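Local structure of possible substrate binding protein of ABC transporter system (Rhodopseudomonas palustris, 3N0X) at residues V49-D53 with E67-D72; M30-A35 with F289-M293. The protein probably binds an amino acid or a related small solute in the periplasm and presents it to an ABC-type importer, as leucine-binding proteins do. All coordinates share one frame. Where two conformers were deposited one is given. Residues are numbered along the deposited sequence.

Contact 1 (V49-D53 with E67-D72); sequences VITKD and EAYQDD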
loop_
_atom_site.group_PDB
_atom_site.type_symbol
_atom_site.label_atom_id
_atom_site.label_comp_id
_atom_site.label_asym_id
_atom_site.label_seq_id
_atom_site.Cartn_x
_atom_site.Cartn_y
_atom_site.Cartn_z
ATOM N N VAL A 49 -18.533 7.895 13.173
ATOM C CA VAL A 49 -18.160 6.949 12.150
ATOM C C VAL A 49 -19.239 5.895 11.989
ATOM O O VAL A 49 -19.648 5.281 12.972
ATOM C CB VAL A 49 -16.845 6.278 12.480
ATOM C CG1 VAL A 49 -16.518 5.208 11.454
ATOM C CG2 VAL A 49 -15.733 7.345 12.513
ATOM N N ILE A 50 -19.704 5.742 10.745
ATOM C CA ILE A 50 -20.691 4.750 10.323
ATOM C C ILE A 50 -19.931 3.692 9.539
ATOM O O ILE A 50 -19.342 4.055 8.526
ATOM C CB ILE A 50 -21.703 5.410 9.340
ATOM C CG1 ILE A 50 -22.432 6.577 10.016
ATOM C CG2 ILE A 50 -22.713 4.390 8.802
ATOM C CD1 ILE A 50 -22.899 6.217 11.392
ATOM N N THR A 51 -19.957 2.431 9.956
ATOM C CA THR A 51 -19.291 1.357 9.215
ATOM C C THR A 51 -20.290 0.527 8.385
ATOM O O THR A 51 -21.429 0.294 8.807
ATOM C CB THR A 51 -18.480 0.428 10.135
ATOM O OG1 THR A 51 -19.365 -0.261 11.029
ATOM C CG2 THR A 51 -17.454 1.215 10.954
ATOM N N LYS A 52 -19.851 0.114 7.196
ATOM C CA LYS A 52 -20.679 -0.628 6.255
ATOM C C LYS A 52 -19.824 -1.794 5.758
ATOM O O LYS A 52 -18.841 -1.604 5.034
ATOM C CB LYS A 52 -21.065 0.230 5.038
ATOM C CG LYS A 52 -21.881 1.493 5.312
ATOM C CD LYS A 52 -23.359 1.127 5.337
ATOM C CE LYS A 52 -24.203 2.347 5.564
ATOM N NZ LYS A 52 -25.452 1.977 6.270
ATOM N N ASP A 53 -20.219 -3.002 6.115
ATOM C CA ASP A 53 -19.565 -4.203 5.641
ATOM C C ASP A 53 -20.008 -4.516 4.219
ATOM O O ASP A 53 -21.212 -4.711 3.972
ATOM C CB ASP A 53 -19.936 -5.335 6.597
ATOM C CG ASP A 53 -19.391 -6.687 6.192
ATOM O OD1 ASP A 53 -18.477 -6.832 5.341
ATOM O OD2 ASP A 53 -19.899 -7.637 6.825
ATOM N N GLU A 67 -25.925 3.903 0.089
ATOM C CA GLU A 67 -26.680 4.018 1.328
ATOM C C GLU A 67 -26.012 4.971 2.328
ATOM O O GLU A 67 -26.675 5.757 3.017
ATOM C CB GLU A 67 -26.866 2.637 1.963
ATOM C CG GLU A 67 -27.752 2.668 3.196
ATOM C CD GLU A 67 -28.069 1.277 3.723
ATOM O OE1 GLU A 67 -27.224 0.706 4.450
ATOM O OE2 GLU A 67 -29.182 0.780 3.434
ATOM N N ALA A 68 -24.691 4.923 2.396
ATOM C CA ALA A 68 -23.953 5.809 3.285
ATOM C C ALA A 68 -24.167 7.263 2.950
ATOM O O ALA A 68 -24.389 8.074 3.837
ATOM C CB ALA A 68 -22.459 5.468 3.270
ATOM N N TYR A 69 -24.051 7.600 1.677
ATOM C CA TYR A 69 -24.234 8.961 1.238
ATOM C C TYR A 69 -25.676 9.447 1.307
ATOM O O TYR A 69 -25.932 10.608 1.623
ATOM C CB TYR A 69 -23.747 9.098 -0.192
ATOM C CG TYR A 69 -22.241 8.987 -0.405
ATOM C CD1 TYR A 69 -21.311 9.567 0.489
ATOM C CD2 TYR A 69 -21.741 8.368 -1.550
ATOM C CE1 TYR A 69 -19.945 9.479 0.228
ATOM C CE2 TYR A 69 -20.414 8.281 -1.812
ATOM C CZ TYR A 69 -19.503 8.830 -0.934
ATOM O OH TYR A 69 -18.166 8.728 -1.223
ATOM N N GLN A 70 -26.604 8.568 0.964
ATOM C CA GLN A 70 -28.009 8.966 0.798
ATOM C C GLN A 70 -28.958 8.779 1.982
ATOM O O GLN A 70 -29.927 9.524 2.102
ATOM C CB GLN A 70 -28.649 8.135 -0.306
ATOM C CG GLN A 70 -28.069 8.479 -1.684
ATOM C CD GLN A 70 -28.394 7.461 -2.753
ATOM O OE1 GLN A 70 -29.240 6.594 -2.561
ATOM N NE2 GLN A 70 -27.714 7.560 -3.889
ATOM N N ASP A 71 -28.769 7.719 2.758
ATOM C CA ASP A 71 -29.609 7.436 3.921
ATOM C C ASP A 71 -28.912 7.908 5.198
ATOM O O ASP A 71 -29.528 8.548 6.062
ATOM C CB ASP A 71 -29.899 5.942 4.062
ATOM C CG ASP A 71 -30.814 5.421 2.977
ATOM O OD1 ASP A 71 -30.644 5.829 1.802
ATOM O OD2 ASP A 71 -31.718 4.619 3.296
ATOM N N ASP A 72 -27.625 7.592 5.320
ATOM C CA ASP A 72 -26.874 7.962 6.522
ATOM C C ASP A 72 -26.408 9.399 6.477
ATOM O O ASP A 72 -25.956 9.924 7.484
ATOM C CB ASP A 72 -25.678 7.020 6.709
ATOM C CG ASP A 72 -26.091 5.571 6.865
ATOM O OD1 ASP A 72 -26.995 5.322 7.671
ATOM O OD2 ASP A 72 -25.551 4.672 6.190
#
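Alternation along a β-strand lets one segment serve two layers at once. In 49-53 the CA-to-CB bonds of Ile50 and Lys52 point toward 67-72, while Val49 and Thr51 pack against helix 18-35. Lys52 does most of the work. Its m, m, t, t conformation bends the chain near the backbone and then extends it, so that the aliphatic part passes Ala68 (CE of Lys52 to CB of Ala68, 4.2 Å) before the ammonium group meets two carboxylates. Strand 45-53 and helix 58-70 begin a β-α-β crossover of this Rossmann-like domain; the chain continues into strand 76-79 beyond strand 5-11, whose Ala8 also touches Ala68. Glu67 uses t, t for chi1 and chi2 to carry OE1 to within 2.8 Å of Lys52 NZ, a hydrogen-bonded salt bridge. Asp72, in the m rotamer, completes the network from the loop: its OD2 lies 2.7 Å from Lys52 NZ, although this hydrogen bond is weak and the oxygen less surely placed. Glu67 O accepts from both Asp71 N (2.9 Å) and Asp72 N (3.1 Å). Ile50, m, m in the conformer given, makes a van der Waals contact with the same carboxylate, CG2 to Asp72 OD2 3.9 Å.

Contact 2 (M30-A35 with F289-M293); sequences MGLEYA and FSAAM
Where a glycine faces a neighbouring helix, the two backbones can come close, and the N-terminal lobe of this periplasmic binding protein fold illustrates it. Both segments are regular α-helix (phi about -57° to -69°, psi about -30° to -51°); 30-35 belongs to helix 18-35 and 289-293 to helix 283-302. The segment axes cross at -42°, approach to 7.8 Å and run in broadly the same N-to-C sense, with the CA atoms of Gly31 and Phe289 4.3 Å apart. A CB on Gly31 would clash with Ala292 CB, at 2.7 Å. The bare backbone instead makes a CH-π contact: Gly31 CA sits 3.4 Å from the Phe289 ring centroid, 2° off the normal, with Phe289 chi1 at -161° and chi2 at -62°. Apolar packing surrounds this core. Ala292 CB lies 3.7 Å from Gly31 C and 3.8 Å from CG of Leu32 (m, t). Tyr34, chi1 t, brings CB to 3.6 Å from Phe289 CZ; their rings are oblique, centroids 5.8 Å apart. Met293, present as selenomethionine in m, m, m, makes an oblique Met-aromatic contact with Tyr34, its SE 5.4 Å from the ring centroid, 73° off the normal, and 3.8 Å from Ala35 CB.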
loop_
_atom_site.group_PDB
_atom_site.type_symbol
_atom_site.label_atom_id
_atom_site.label_comp_id
_atom_site.label_asym_id
_atom_site.label_seq_id
_atom_site.Cartn_x
_atom_site.Cartn_y
_atom_site.Cartn_z
HETATM N N MSE A 30 -8.210 5.101 15.952
HETATM C CA MSE A 30 -7.021 5.620 16.654
HETATM C C MSE A 30 -6.518 6.922 16.031
HETATM O O MSE A 30 -6.067 7.825 16.747
HETATM C CB MSE A 30 -5.912 4.562 16.692
HETATM C CG MSE A 30 -6.258 3.464 17.651
HETATM SE SE MSE A 30 -4.856 2.151 17.866
HETATM C CE MSE A 30 -3.643 3.238 18.876
ATOM N N GLY A 31 -6.584 7.032 14.701
ATOM C CA GLY A 31 -6.213 8.262 14.057
ATOM C C GLY A 31 -7.111 9.453 14.381
ATOM O O GLY A 31 -6.629 10.579 14.564
ATOM N N LEU A 32 -8.423 9.195 14.461
ATOM C CA LEU A 32 -9.366 10.249 14.815
ATOM C C LEU A 32 -9.165 10.655 16.293
ATOM O O LEU A 32 -9.257 11.837 16.656
ATOM C CB LEU A 32 -10.805 9.788 14.562
ATOM C CG LEU A 32 -11.200 9.546 13.094
ATOM C CD1 LEU A 32 -12.592 8.899 12.992
ATOM C CD2 LEU A 32 -11.187 10.895 12.284
ATOM N N GLU A 33 -8.915 9.659 17.132
ATOM C CA GLU A 33 -8.569 9.899 18.533
ATOM C C GLU A 33 -7.315 10.812 18.624
ATOM O O GLU A 33 -7.284 11.838 19.331
ATOM C CB GLU A 33 -8.340 8.558 19.237
ATOM C CG GLU A 33 -7.704 8.724 20.631
ATOM C CD GLU A 33 -7.320 7.404 21.276
ATOM O OE1 GLU A 33 -7.565 6.339 20.652
ATOM O OE2 GLU A 33 -6.759 7.432 22.406
ATOM N N TYR A 34 -6.263 10.438 17.891
ATOM C CA TYR A 34 -5.019 11.229 17.910
ATOM C C TYR A 34 -5.293 12.662 17.447
ATOM O O TYR A 34 -4.855 13.638 18.098
ATOM C CB TYR A 34 -3.951 10.572 17.027
ATOM C CG TYR A 34 -2.647 11.331 17.005
ATOM C CD1 TYR A 34 -2.402 12.311 16.053
ATOM C CD2 TYR A 34 -1.655 11.025 17.919
ATOM C CE1 TYR A 34 -1.183 13.028 16.068
ATOM C CE2 TYR A 34 -0.466 11.680 17.925
ATOM C CZ TYR A 34 -0.232 12.690 17.033
ATOM O OH TYR A 34 0.999 13.310 17.113
ATOM N N ALA A 35 -5.991 12.800 16.317
ATOM C CA ALA A 35 -6.187 14.114 15.655
ATOM C C ALA A 35 -6.970 15.054 16.517
ATOM O O ALA A 35 -6.784 16.263 16.406
ATOM C CB ALA A 35 -6.897 13.931 14.328
ATOM N N PHE A 289 -5.303 4.969 9.809
ATOM C CA PHE A 289 -4.867 6.157 10.560
ATOM C C PHE A 289 -4.597 7.294 9.594
ATOM O O PHE A 289 -4.982 8.447 9.818
ATOM C CB PHE A 289 -3.613 5.793 11.384
ATOM C CG PHE A 289 -3.283 6.706 12.535
ATOM C CD1 PHE A 289 -2.984 8.032 12.340
ATOM C CD2 PHE A 289 -3.188 6.189 13.820
ATOM C CE1 PHE A 289 -2.604 8.869 13.438
ATOM C CE2 PHE A 289 -2.812 6.961 14.899
ATOM C CZ PHE A 289 -2.509 8.304 14.692
ATOM N N SER A 290 -3.909 6.992 8.493
ATOM C CA SER A 290 -3.618 7.986 7.480
ATOM C C SER A 290 -4.890 8.584 6.891
ATOM O O SER A 290 -4.969 9.817 6.677
ATOM C CB SER A 290 -2.744 7.396 6.378
ATOM O OG SER A 290 -1.531 6.908 6.952
ATOM N N ALA A 291 -5.883 7.742 6.603
ATOM C CA ALA A 291 -7.164 8.243 6.130
ATOM C C ALA A 291 -7.853 9.159 7.151
ATOM O O ALA A 291 -8.431 10.199 6.745
ATOM C CB ALA A 291 -8.087 7.095 5.727
ATOM N N ALA A 292 -7.771 8.819 8.424
ATOM C CA ALA A 292 -8.340 9.648 9.470
ATOM C C ALA A 292 -7.720 11.019 9.409
ATOM O O ALA A 292 -8.396 12.059 9.533
ATOM C CB ALA A 292 -8.122 8.984 10.886
HETATM N N MSE A 293 -6.387 11.040 9.340
HETATM C CA MSE A 293 -5.671 12.290 9.333
HETATM C C MSE A 293 -5.981 13.136 8.100
HETATM O O MSE A 293 -6.095 14.367 8.182
HETATM C CB MSE A 293 -4.163 12.059 9.434
HETATM C CG MSE A 293 -3.720 11.504 10.733
HETATM SE SE MSE A 293 -3.955 12.593 12.286
HETATM C CE MSE A 293 -2.771 14.032 11.832
#

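The two contacts build successive layers of one three-layer α/β/α sandwich. Contact 1 joins strand 45-53 to helix 58-70, on one face of the sheet; contact 2 pairs helices on the other face, and helix 18-35 rests on the same strand. The layers meet where Val49 CG2 touches Leu32 CD1 at 3.5 Å, although the contact centres are about 19 Å apart. Sequence separation differs sharply: contact 1 closes a local crossover, whereas contact 2 brings helix 283-302 back to the N-terminal lobe after the chain has traced most of the second lobe, the usual course in this fold. In relatives the ligand binds in the cleft between the lobes; no ligand-binding role can be assigned to either contact here.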